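Local coordinates for proton-dependent oligopeptide transporter family protein (Xanthomonas campestris, PDB 6EI3) that probably imports peptides across the bacterial membrane by coupling their passage to proton movement, as a POT-family member of the major facilitator superfamily, here in an auto-inhibited state, at residues A[57-62]-A[116-121]; A[207-212]-A[276-281]; A[369-374]-A[485-490]. All blocks are in the same frame, centred on the assembly; numbering follows the deposited sequence.

Contacts 1 and 3 both lie among the membrane helices, in different halves of the transporter, whereas contact 2 is peripheral, with its centre about 30 Å from the centre of the chain. The three hold different elements and do not touch one another; the centres of contacts 1 and 2, and of 1 and 3, are about 27 Å apart. Contact 1, about 10 Å from the chain centre, sets a lysine over an aromatic ring and proline against proline. Contact 3, fully buried once its bound lipids are counted, is wholly apolar, isoleucine and phenylalanine packing among alanine methyls between antiparallel helices. Contact 2 joins helix 206-215 to a loop through a serine-histidine hydrogen bond and a valine on one imidazole face.

Contact 1: A[57-62]-A[116-121]; sequences GVFFFP and GIKPLV. With 78M ((2S)-2,3-dihydroxypropyl(7Z)-pentadec-7-enoate), chain G.
Val-58 meets Lys-118 through one methyl: with chi1 at 173°, CG1 stands anti to the backbone N and comes to 3.6 Å from Lys-118 NZ, the valine roughly perpendicular to the lysine chain. The same valine also touches Phe-18 of helix 4-22. Next along, Phe-59 receives the bent end of the lysine over one face. Lys-118 CE sits 3.3 Å above the ring plane, displaced toward the rim and 3.4 Å from Phe-59 CE2, making a CH-pi contact. Lys-118 NZ lies over the same face, 4.2 Å from the centroid of the Phe-59 ring, in a cation-pi geometry 25° off the normal. Thr-441 and Thr-442 of helix 430-456 touch Phe-59 as well, bringing the other half of the transporter to this spot. Phe-60 turns to the lipid instead: terminal carbon C15 of the 78M molecule of chain G lies over the centre of its ring. The contact resumes at Phe-61, whose carbonyl O is 4.0 Å from Gly-116 CA, while its ring meets Phe-112 edge-to-face. At Pro-62 the packing is ring to chain and ring to ring. Its CG lies 3.8 Å from Lys-118 CD, alongside the lysine, and Pro-62 CB is 3.7 Å from Pro-119 CD. No hydrogen bond crosses between the segments. Ile-117 and Val-121 touch Glu-14 and Glu-11 of helix 4-22, and Lys-118, in a GIKP sequence, probably corresponds to the lysine on the fourth transmembrane helix that faces the central cavity in POT relatives of the major facilitator fold.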
loop_
_atom_site.group_PDB
_atom_site.type_symbol
_atom_site.label_atom_id
_atom_site.label_comp_id
_atom_site.label_asym_id
_atom_site.label_seq_id
_atom_site.Cartn_x
_atom_site.Cartn_y
_atom_site.Cartn_z
ATOM N N GLY A 57 5.852 -0.582 -7.122
ATOM C CA GLY A 57 6.321 -1.929 -7.429
ATOM C C GLY A 57 5.989 -2.922 -6.339
ATOM O O GLY A 57 5.521 -4.031 -6.619
ATOM N N VAL A 58 6.250 -2.522 -5.072
ATOM C CA VAL A 58 5.990 -3.352 -3.903
ATOM C C VAL A 58 4.523 -3.811 -3.847
ATOM O O VAL A 58 4.267 -4.958 -3.507
ATOM C CB VAL A 58 6.419 -2.647 -2.593
ATOM C CG1 VAL A 58 5.987 -3.448 -1.356
ATOM C CG2 VAL A 58 7.931 -2.411 -2.568
ATOM N N PHE A 59 3.575 -2.927 -4.196
ATOM C CA PHE A 59 2.148 -3.227 -4.080
ATOM C C PHE A 59 1.501 -3.634 -5.396
ATOM O O PHE A 59 0.337 -4.039 -5.393
ATOM C CB PHE A 59 1.426 -2.060 -3.398
ATOM C CG PHE A 59 1.642 -2.117 -1.900
ATOM C CD1 PHE A 59 2.773 -1.548 -1.319
ATOM C CD2 PHE A 59 0.703 -2.719 -1.068
ATOM C CE1 PHE A 59 2.972 -1.595 0.070
ATOM C CE2 PHE A 59 0.891 -2.752 0.324
ATOM C CZ PHE A 59 2.034 -2.202 0.878
ATOM N N PHE A 60 2.277 -3.649 -6.491
ATOM C CA PHE A 60 1.777 -4.130 -7.788
ATOM C C PHE A 60 2.177 -5.611 -8.003
ATOM O O PHE A 60 1.337 -6.404 -8.432
ATOM C CB PHE A 60 2.304 -3.272 -8.956
ATOM C CG PHE A 60 1.998 -3.884 -10.308
ATOM C CD1 PHE A 60 0.711 -3.820 -10.846
ATOM C CD2 PHE A 60 2.966 -4.610 -10.996
ATOM C CE1 PHE A 60 0.417 -4.423 -12.076
ATOM C CE2 PHE A 60 2.664 -5.226 -12.222
ATOM C CZ PHE A 60 1.393 -5.122 -12.754
ATOM N N PHE A 61 3.471 -5.968 -7.730
ATOM C CA PHE A 61 4.013 -7.314 -7.949
ATOM C C PHE A 61 3.303 -8.434 -7.139
ATOM O O PHE A 61 3.345 -9.550 -7.648
ATOM C CB PHE A 61 5.537 -7.377 -7.802
ATOM C CG PHE A 61 6.230 -6.697 -8.962
ATOM C CD1 PHE A 61 6.044 -7.147 -10.266
ATOM C CD2 PHE A 61 7.070 -5.609 -8.749
ATOM C CE1 PHE A 61 6.675 -6.509 -11.342
ATOM C CE2 PHE A 61 7.707 -4.969 -9.826
ATOM C CZ PHE A 61 7.509 -5.431 -11.116
ATOM N N PRO A 62 2.515 -8.213 -6.042
ATOM C CA PRO A 62 1.682 -9.319 -5.510
ATOM C C PRO A 62 0.832 -9.982 -6.588
ATOM O O PRO A 62 0.539 -11.165 -6.451
ATOM C CB PRO A 62 0.777 -8.612 -4.498
ATOM C CG PRO A 62 1.632 -7.488 -3.997
ATOM C CD PRO A 62 2.316 -6.991 -5.232
ATOM N N GLY A 116 6.239 -9.848 -4.663
ATOM C CA GLY A 116 5.874 -11.222 -5.009
ATOM C C GLY A 116 5.498 -12.129 -3.846
ATOM O O GLY A 116 4.581 -12.943 -3.979
ATOM N N ILE A 117 6.190 -11.997 -2.695
ATOM C CA ILE A 117 5.926 -12.847 -1.511
ATOM C C ILE A 117 4.723 -12.372 -0.683
ATOM O O ILE A 117 4.174 -13.141 0.098
ATOM C CB ILE A 117 7.173 -12.965 -0.594
ATOM C CG1 ILE A 117 7.521 -11.587 0.050
ATOM C CG2 ILE A 117 8.356 -13.581 -1.353
ATOM C CD1 ILE A 117 8.531 -11.618 1.220
ATOM N N LYS A 118 4.383 -11.076 -0.805
ATOM C CA LYS A 118 3.350 -10.400 -0.036
ATOM C C LYS A 118 1.985 -11.133 0.004
ATOM O O LYS A 118 1.465 -11.271 1.102
ATOM C CB LYS A 118 3.216 -8.961 -0.534
ATOM C CG LYS A 118 2.354 -8.063 0.317
ATOM C CD LYS A 118 2.291 -6.705 -0.358
ATOM C CE LYS A 118 2.616 -5.612 0.597
ATOM N NZ LYS A 118 4.050 -5.509 0.888
ATOM N N PRO A 119 1.363 -11.637 -1.089
ATOM C CA PRO A 119 0.062 -12.307 -0.904
ATOM C C PRO A 119 0.234 -13.786 -0.559
ATOM O O PRO A 119 -0.749 -14.514 -0.529
ATOM C CB PRO A 119 -0.591 -12.135 -2.284
ATOM C CG PRO A 119 0.564 -12.217 -3.235
ATOM C CD PRO A 119 1.759 -11.629 -2.519
ATOM N N LEU A 120 1.486 -14.239 -0.358
ATOM C CA LEU A 120 1.791 -15.661 -0.160
ATOM C C LEU A 120 2.148 -16.084 1.250
ATOM O O LEU A 120 1.804 -17.195 1.629
ATOM C CB LEU A 120 2.930 -16.115 -1.110
ATOM C CG LEU A 120 2.843 -15.716 -2.601
ATOM C CD1 LEU A 120 4.047 -16.211 -3.347
ATOM C CD2 LEU A 120 1.533 -16.204 -3.253
ATOM N N VAL A 121 2.853 -15.231 1.995
ATOM C CA VAL A 121 3.337 -15.542 3.341
ATOM C C VAL A 121 2.181 -15.934 4.286
ATOM O O VAL A 121 2.246 -17.003 4.898
ATOM C CB VAL A 121 4.264 -14.423 3.907
ATOM C CG1 VAL A 121 3.511 -13.124 4.208
ATOM C CG2 VAL A 121 5.064 -14.903 5.114
HETATM O O21 78M G . 13.028 11.284 -12.862
HETATM C C20 78M G . 13.882 10.218 -13.262
HETATM C C18 78M G . 13.993 9.184 -12.164
HETATM O O19 78M G . 14.814 9.677 -11.102
HETATM C C17 78M G . 14.534 7.858 -12.652
HETATM O O2 78M G . 13.654 6.823 -12.145
HETATM C C1 78M G . 13.962 6.229 -10.984
HETATM O O1 78M G . 14.850 6.588 -10.261
HETATM C C2 78M G . 13.034 5.090 -10.691
HETATM C C3 78M G . 13.675 3.936 -9.933
HETATM C C4 78M G . 12.678 3.251 -9.023
HETATM C C5 78M G . 13.060 1.852 -8.593
HETATM C C6 78M G . 11.873 1.022 -8.110
HETATM C C7 78M G . 11.110 0.385 -9.227
HETATM C C8 78M G . 10.062 -0.409 -9.109
HETATM C C9 78M G . 9.320 -1.062 -10.232
HETATM C C10 78M G . 8.032 -0.343 -10.609
HETATM C C11 78M G . 7.061 -1.199 -11.407
HETATM C C12 78M G . 5.782 -0.468 -11.749
HETATM C C13 78M G . 4.648 -1.333 -12.260
HETATM C C15 78M G . 2.255 -1.332 -13.071
HETATM C C14 78M G . 3.349 -0.564 -12.379
#

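Contact 2: A[207-212]-A[276-281]; sequences GAVVRS and GTHPDA
Ser-212 and His-278 meet through a hydrogen bond of 2.8 Å between Ser-212 OG and His-278 NE2. The serine oxygen lies at the edge of the imidazole, near its plane, and either partner could donate. Ser-212 OG is placed by chi1 of -64°, which sets it anti to the carbonyl carbon and beside the backbone N. There it also comes to 3.1 Å from Ala-208 O, one turn back in helix 206-215, an alternative acceptor for the same hydroxyl proton. Ser-212 CB lies in the ring plane too, only 3.2 Å from His-278 NE2, so the bond is sharply bent at the serine oxygen and the imidazole nitrogen approaches the hydroxyl from the side. On the loop side His-278 CG likewise stands anti to its carbonyl carbon (chi1 -59°), and the ring extends toward the helix. One of its faces rests on Val-209: CG2 is 3.8 Å above the plane, over the centre, and forms a CH-pi contact just 12° off the normal. The two side chains run antiparallel alongside one another, with Val-209 CG2 closest to His-278 CG. Thr-277 adds a light touch, its CG2 being 3.9 Å from Ser-212 OG. The second ring nitrogen, His-278 ND1, is hydrogen-bonded to His-204 ND1, so both nitrogens are engaged and the rotation of the imidazole is fixed from two directions. Val-209 also packs on Ala-282 and Val-286 of helix 281-306. This polar tie between helix 206-215 and the loop before helix 281-306 is consistent with the segment between the two six-helix bundles of POT transporters.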
loop_
_atom_site.group_PDB
_atom_site.type_symbol
_atom_site.label_atom_id
_atom_site.label_comp_id
_atom_site.label_asym_id
_atom_site.label_seq_id
_atom_site.Cartn_x
_atom_site.Cartn_y
_atom_site.Cartn_z
ATOM N N GLY A 207 -12.898 -14.352 -12.431
ATOM C CA GLY A 207 -12.440 -14.280 -13.815
ATOM C C GLY A 207 -13.420 -14.867 -14.815
ATOM O O GLY A 207 -13.760 -14.210 -15.803
ATOM N N ALA A 208 -13.908 -16.094 -14.546
ATOM C CA ALA A 208 -14.878 -16.799 -15.406
ATOM C C ALA A 208 -16.187 -16.031 -15.574
ATOM O O ALA A 208 -16.691 -15.949 -16.690
ATOM C CB ALA A 208 -15.154 -18.189 -14.861
ATOM N N VAL A 209 -16.716 -15.438 -14.472
ATOM C CA VAL A 209 -17.963 -14.654 -14.472
ATOM C C VAL A 209 -17.775 -13.347 -15.257
ATOM O O VAL A 209 -18.654 -12.993 -16.034
ATOM C CB VAL A 209 -18.551 -14.444 -13.045
ATOM C CG1 VAL A 209 -19.850 -13.646 -13.082
ATOM C CG2 VAL A 209 -18.775 -15.777 -12.338
ATOM N N VAL A 210 -16.623 -12.658 -15.085
ATOM C CA VAL A 210 -16.273 -11.425 -15.820
ATOM C C VAL A 210 -16.191 -11.739 -17.332
ATOM O O VAL A 210 -16.720 -10.979 -18.146
ATOM C CB VAL A 210 -14.954 -10.775 -15.279
ATOM C CG1 VAL A 210 -14.416 -9.702 -16.225
ATOM C CG2 VAL A 210 -15.150 -10.201 -13.875
ATOM N N ARG A 211 -15.521 -12.864 -17.682
ATOM C CA ARG A 211 -15.343 -13.370 -19.051
ATOM C C ARG A 211 -16.713 -13.621 -19.677
ATOM O O ARG A 211 -16.978 -13.107 -20.763
ATOM C CB ARG A 211 -14.510 -14.667 -19.027
ATOM C CG ARG A 211 -14.016 -15.179 -20.387
ATOM C CD ARG A 211 -13.143 -16.428 -20.247
ATOM N NE ARG A 211 -11.957 -16.193 -19.409
ATOM C CZ ARG A 211 -11.708 -16.807 -18.254
ATOM N NH1 ARG A 211 -12.540 -17.732 -17.790
ATOM N NH2 ARG A 211 -10.615 -16.511 -17.562
ATOM N N SER A 212 -17.602 -14.351 -18.960
ATOM C CA SER A 212 -18.963 -14.639 -19.422
ATOM C C SER A 212 -19.806 -13.376 -19.549
ATOM O O SER A 212 -20.527 -13.249 -20.524
ATOM C CB SER A 212 -19.652 -15.631 -18.499
ATOM O OG SER A 212 -19.001 -16.889 -18.512
ATOM N N GLY A 276 -27.400 -16.796 -16.344
ATOM C CA GLY A 276 -27.771 -18.118 -16.837
ATOM C C GLY A 276 -26.623 -19.097 -16.703
ATOM O O GLY A 276 -26.768 -20.161 -16.089
ATOM N N THR A 277 -25.461 -18.706 -17.262
ATOM C CA THR A 277 -24.194 -19.440 -17.295
ATOM C C THR A 277 -23.623 -19.728 -15.893
ATOM O O THR A 277 -22.882 -20.704 -15.736
ATOM C CB THR A 277 -23.169 -18.622 -18.116
ATOM O OG1 THR A 277 -23.822 -17.985 -19.219
ATOM C CG2 THR A 277 -21.983 -19.457 -18.604
ATOM N N HIS A 278 -23.929 -18.864 -14.891
ATOM C CA HIS A 278 -23.384 -18.971 -13.535
ATOM C C HIS A 278 -24.468 -19.027 -12.421
ATOM O O HIS A 278 -25.572 -18.530 -12.635
ATOM C CB HIS A 278 -22.361 -17.854 -13.319
ATOM C CG HIS A 278 -21.240 -17.925 -14.312
ATOM N ND1 HIS A 278 -20.260 -18.901 -14.227
ATOM C CD2 HIS A 278 -21.015 -17.179 -15.418
ATOM C CE1 HIS A 278 -19.459 -18.694 -15.256
ATOM N NE2 HIS A 278 -19.867 -17.667 -15.995
ATOM N N PRO A 279 -24.161 -19.655 -11.249
ATOM C CA PRO A 279 -25.191 -19.918 -10.217
ATOM C C PRO A 279 -25.787 -18.781 -9.361
ATOM O O PRO A 279 -26.234 -19.082 -8.247
ATOM C CB PRO A 279 -24.487 -20.901 -9.266
ATOM C CG PRO A 279 -23.334 -21.415 -9.991
ATOM C CD PRO A 279 -22.906 -20.344 -10.904
ATOM N N ASP A 280 -25.886 -17.532 -9.862
ATOM C CA ASP A 280 -26.471 -16.381 -9.136
ATOM C C ASP A 280 -25.639 -15.924 -7.934
ATOM O O ASP A 280 -25.351 -14.737 -7.861
ATOM C CB ASP A 280 -27.947 -16.599 -8.733
ATOM C CG ASP A 280 -28.954 -16.300 -9.827
ATOM O OD1 ASP A 280 -28.682 -16.645 -11.000
ATOM O OD2 ASP A 280 -30.032 -15.759 -9.505
ATOM N N ALA A 281 -25.245 -16.832 -7.006
ATOM C CA ALA A 281 -24.387 -16.490 -5.864
ATOM C C ALA A 281 -22.995 -16.067 -6.372
ATOM O O ALA A 281 -22.279 -15.341 -5.679
ATOM C CB ALA A 281 -24.259 -17.673 -4.919
#

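Contact 3: A[369-374]-A[485-490]; sequences SGIAFS and LAALAF. With 78M ((2S)-2,3-dihydroxypropyl(7Z)-pentadec-7-enoate), chain J; 78M ((2S)-2,3-dihydroxypropyl(7Z)-pentadec-7-enoate), chain C; 78M ((2S)-2,3-dihydroxypropyl(7Z)-pentadec-7-enoate), chain F.
Ile-371 of helix 363-389 packs against Ala-486, Ala-487 and Phe-490 of helix 471-495, an antiparallel pair of membrane helices in the C-terminal half of the major facilitator fold. The short segments approach to 8.2 Å between axes and run at 169°, with alanines at the interface and Ile-371 CA 5.3 Å from Ala-487 CA. The dense part surrounds the isoleucine, whose two branches divide the work. CG2, anti to the backbone N, presses on the opposite helix, 3.6 Å from Ala-487 N and 3.8 Å from Ala-486 CB. The other branch carries CD1 to 3.7 Å from Phe-490 CD2, and CD1 is about as near to CG and CB of the same residue. Phenylalanine meets it because chi1 of -170° puts CG anti to its own backbone N. Helices 281-306 and 400-424 close around this inner part, with Pro-301 on Ala-486 and Val-413 on Ile-371. Toward the membrane the contact thins to two methyl groups, Ala-372 CB and Ala-487 CB, 4.0 Å apart. Lipid takes over there: the 78M tail of chain J lies against Ala-372, and that of chain C against Ala-487 and Leu-488. Farther round, Phe-373 leaves the helix pair altogether for lipid and the edge-to-face ring of Phe-408. No hydrogen bond crosses between the two segments. Within helix 363-389, however, Ser-374 turns its hydroxyl back on its own backbone, OG donating to Ile-371 O at 2.8 Å, tilted 19° from the carbonyl plane.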
loop_
_atom_site.group_PDB
_atom_site.type_symbol
_atom_site.label_atom_id
_atom_site.label_comp_id
_atom_site.label_asym_id
_atom_site.label_seq_id
_atom_site.Cartn_x
_atom_site.Cartn_y
_atom_site.Cartn_z
ATOM N N SER A 369 -14.573 8.950 8.079
ATOM C CA SER A 369 -13.899 9.694 9.148
ATOM C C SER A 369 -12.389 9.559 9.040
ATOM O O SER A 369 -11.681 10.524 9.298
ATOM C CB SER A 369 -14.364 9.211 10.519
ATOM O OG SER A 369 -15.765 9.368 10.689
ATOM N N GLY A 370 -11.928 8.378 8.638
ATOM C CA GLY A 370 -10.517 8.053 8.470
ATOM C C GLY A 370 -9.846 8.852 7.371
ATOM O O GLY A 370 -8.725 9.324 7.560
ATOM N N ILE A 371 -10.536 9.021 6.221
ATOM C CA ILE A 371 -9.997 9.798 5.093
ATOM C C ILE A 371 -9.931 11.270 5.509
ATOM O O ILE A 371 -8.926 11.930 5.262
ATOM C CB ILE A 371 -10.820 9.590 3.805
ATOM C CG1 ILE A 371 -10.915 8.090 3.434
ATOM C CG2 ILE A 371 -10.270 10.437 2.631
ATOM C CD1 ILE A 371 -12.002 7.783 2.368
ATOM N N ALA A 372 -10.990 11.755 6.178
ATOM C CA ALA A 372 -11.103 13.122 6.670
ATOM C C ALA A 372 -9.965 13.468 7.667
ATOM O O ALA A 372 -9.321 14.508 7.504
ATOM C CB ALA A 372 -12.466 13.331 7.308
ATOM N N PHE A 373 -9.675 12.570 8.641
ATOM C CA PHE A 373 -8.595 12.774 9.611
ATOM C C PHE A 373 -7.211 12.813 8.973
ATOM O O PHE A 373 -6.364 13.575 9.444
ATOM C CB PHE A 373 -8.645 11.767 10.762
ATOM C CG PHE A 373 -9.493 12.263 11.911
ATOM C CD1 PHE A 373 -8.986 13.180 12.828
ATOM C CD2 PHE A 373 -10.800 11.823 12.072
ATOM C CE1 PHE A 373 -9.777 13.649 13.885
ATOM C CE2 PHE A 373 -11.581 12.277 13.139
ATOM C CZ PHE A 373 -11.068 13.195 14.032
ATOM N N SER A 374 -6.998 12.065 7.865
ATOM C CA SER A 374 -5.728 12.110 7.141
ATOM C C SER A 374 -5.602 13.525 6.498
ATOM O O SER A 374 -4.514 14.089 6.482
ATOM C CB SER A 374 -5.620 10.977 6.119
ATOM O OG SER A 374 -6.268 11.257 4.882
ATOM N N LEU A 485 -11.869 16.168 -0.232
ATOM C CA LEU A 485 -12.717 15.926 -1.394
ATOM C C LEU A 485 -13.025 14.424 -1.488
ATOM O O LEU A 485 -14.153 14.042 -1.806
ATOM C CB LEU A 485 -12.008 16.424 -2.670
ATOM C CG LEU A 485 -12.780 16.349 -3.996
ATOM C CD1 LEU A 485 -13.880 17.407 -4.073
ATOM C CD2 LEU A 485 -11.843 16.537 -5.164
ATOM N N ALA A 486 -12.014 13.580 -1.201
ATOM C CA ALA A 486 -12.141 12.121 -1.229
ATOM C C ALA A 486 -13.084 11.677 -0.137
ATOM O O ALA A 486 -13.933 10.841 -0.410
ATOM C CB ALA A 486 -10.788 11.462 -1.040
ATOM N N ALA A 487 -12.976 12.264 1.080
ATOM C CA ALA A 487 -13.850 11.952 2.219
ATOM C C ALA A 487 -15.297 12.244 1.851
ATOM O O ALA A 487 -16.178 11.432 2.135
ATOM C CB ALA A 487 -13.455 12.780 3.429
ATOM N N LEU A 488 -15.525 13.392 1.181
ATOM C CA LEU A 488 -16.841 13.812 0.724
ATOM C C LEU A 488 -17.386 12.825 -0.317
ATOM O O LEU A 488 -18.515 12.377 -0.164
ATOM C CB LEU A 488 -16.814 15.272 0.179
ATOM C CG LEU A 488 -18.122 15.794 -0.446
ATOM C CD1 LEU A 488 -19.234 15.920 0.590
ATOM C CD2 LEU A 488 -17.901 17.128 -1.168
ATOM N N ALA A 489 -16.579 12.465 -1.344
ATOM C CA ALA A 489 -17.008 11.533 -2.403
ATOM C C ALA A 489 -17.277 10.151 -1.809
ATOM O O ALA A 489 -18.316 9.564 -2.093
ATOM C CB ALA A 489 -15.967 11.457 -3.509
ATOM N N PHE A 490 -16.391 9.677 -0.915
ATOM C CA PHE A 490 -16.576 8.404 -0.208
ATOM C C PHE A 490 -17.909 8.397 0.564
ATOM O O PHE A 490 -18.679 7.460 0.437
ATOM C CB PHE A 490 -15.402 8.120 0.756
ATOM C CG PHE A 490 -15.405 6.716 1.324
ATOM C CD1 PHE A 490 -16.199 6.391 2.417
ATOM C CD2 PHE A 490 -14.614 5.723 0.765
ATOM C CE1 PHE A 490 -16.227 5.085 2.920
ATOM C CE2 PHE A 490 -14.628 4.423 1.275
ATOM C CZ PHE A 490 -15.428 4.115 2.357
HETATM O O21 78M J . -27.304 4.586 7.086
HETATM C C20 78M J . -26.147 4.512 6.266
HETATM C C18 78M J . -25.339 5.787 6.350
HETATM O O19 78M J . -26.159 6.903 5.987
HETATM C C17 78M J . -24.102 5.741 5.484
HETATM O O2 78M J . -23.417 7.003 5.667
HETATM C C1 78M J . -22.087 6.977 5.822
HETATM O O1 78M J . -21.441 5.966 5.915
HETATM C C2 78M J . -21.515 8.367 5.856
HETATM C C3 78M J . -20.408 8.535 6.885
HETATM C C4 78M J . -20.182 9.970 7.316
HETATM C C5 78M J . -19.342 10.067 8.576
HETATM C C6 78M J . -18.921 11.486 8.949
HETATM C C7 78M J . -18.256 11.525 10.296
HETATM C C8 78M J . -17.402 12.429 10.770
HETATM C C9 78M J . -16.867 13.656 10.078
HETATM C C10 78M J . -15.429 13.488 9.579
HETATM C C11 78M J . -14.331 13.676 10.635
HETATM C C12 78M J . -13.951 15.120 10.966
HETATM C C13 78M J . -13.338 15.911 9.815
HETATM C C15 78M J . -12.912 18.185 8.815
HETATM C C14 78M J . -13.191 17.397 10.073
HETATM O O21 78M C . -25.147 9.833 7.983
HETATM C C20 78M C . -24.811 9.990 6.610
HETATM C C18 78M C . -24.045 11.273 6.384
HETATM O O19 78M C . -24.861 12.392 6.743
HETATM C C17 78M C . -23.571 11.427 4.957
HETATM O O2 78M C . -22.774 12.637 4.970
HETATM C C1 78M C . -21.807 12.778 4.054
HETATM O O1 78M C . -21.549 11.957 3.215
HETATM C C2 78M C . -21.107 14.098 4.205
HETATM C C3 78M C . -19.609 14.055 3.934
HETATM C C4 78M C . -18.814 13.334 5.015
HETATM C C5 78M C . -17.745 14.170 5.709
HETATM C C6 78M C . -16.545 14.524 4.833
HETATM C C7 78M C . -15.492 15.300 5.562
HETATM C C8 78M C . -15.186 16.583 5.424
HETATM C C9 78M C . -15.841 17.590 4.521
HETATM C C10 78M C . -15.008 17.909 3.286
HETATM C C11 78M C . -15.695 18.846 2.299
HETATM C C12 78M C . -14.897 19.140 1.030
HETATM C C13 78M C . -13.813 20.208 1.171
HETATM C C15 78M C . -11.763 21.292 0.169
HETATM C C14 78M C . -12.949 20.385 -0.066
HETATM O O21 78M F . 5.398 28.963 16.224
HETATM C C20 78M F . 4.494 28.501 15.230
HETATM C C18 78M F . 3.145 28.195 15.838
HETATM O O19 78M F . 3.254 27.139 16.795
HETATM C C17 78M F . 2.076 27.904 14.806
HETATM O O2 78M F . 2.218 26.553 14.300
HETATM C C1 78M F . 1.367 25.623 14.755
HETATM O O1 78M F . 0.703 25.750 15.753
HETATM C C2 78M F . 1.338 24.420 13.856
HETATM C C3 78M F . 0.445 23.291 14.365
HETATM C C4 78M F . -0.673 22.920 13.406
HETATM C C5 78M F . -2.032 23.523 13.723
HETATM C C6 78M F . -3.080 23.261 12.639
HETATM C C7 78M F . -4.247 22.456 13.111
HETATM C C8 78M F . -4.350 21.137 13.105
HETATM C C9 78M F . -5.520 20.325 13.577
HETATM C C10 78M F . -5.762 20.408 15.089
HETATM C C11 78M F . -7.181 20.054 15.517
HETATM C C12 78M F . -7.442 18.569 15.717
HETATM C C13 78M F . -8.914 18.218 15.837
HETATM C C15 78M F . -10.656 16.439 16.236
HETATM C C14 78M F . -9.181 16.757 16.146
#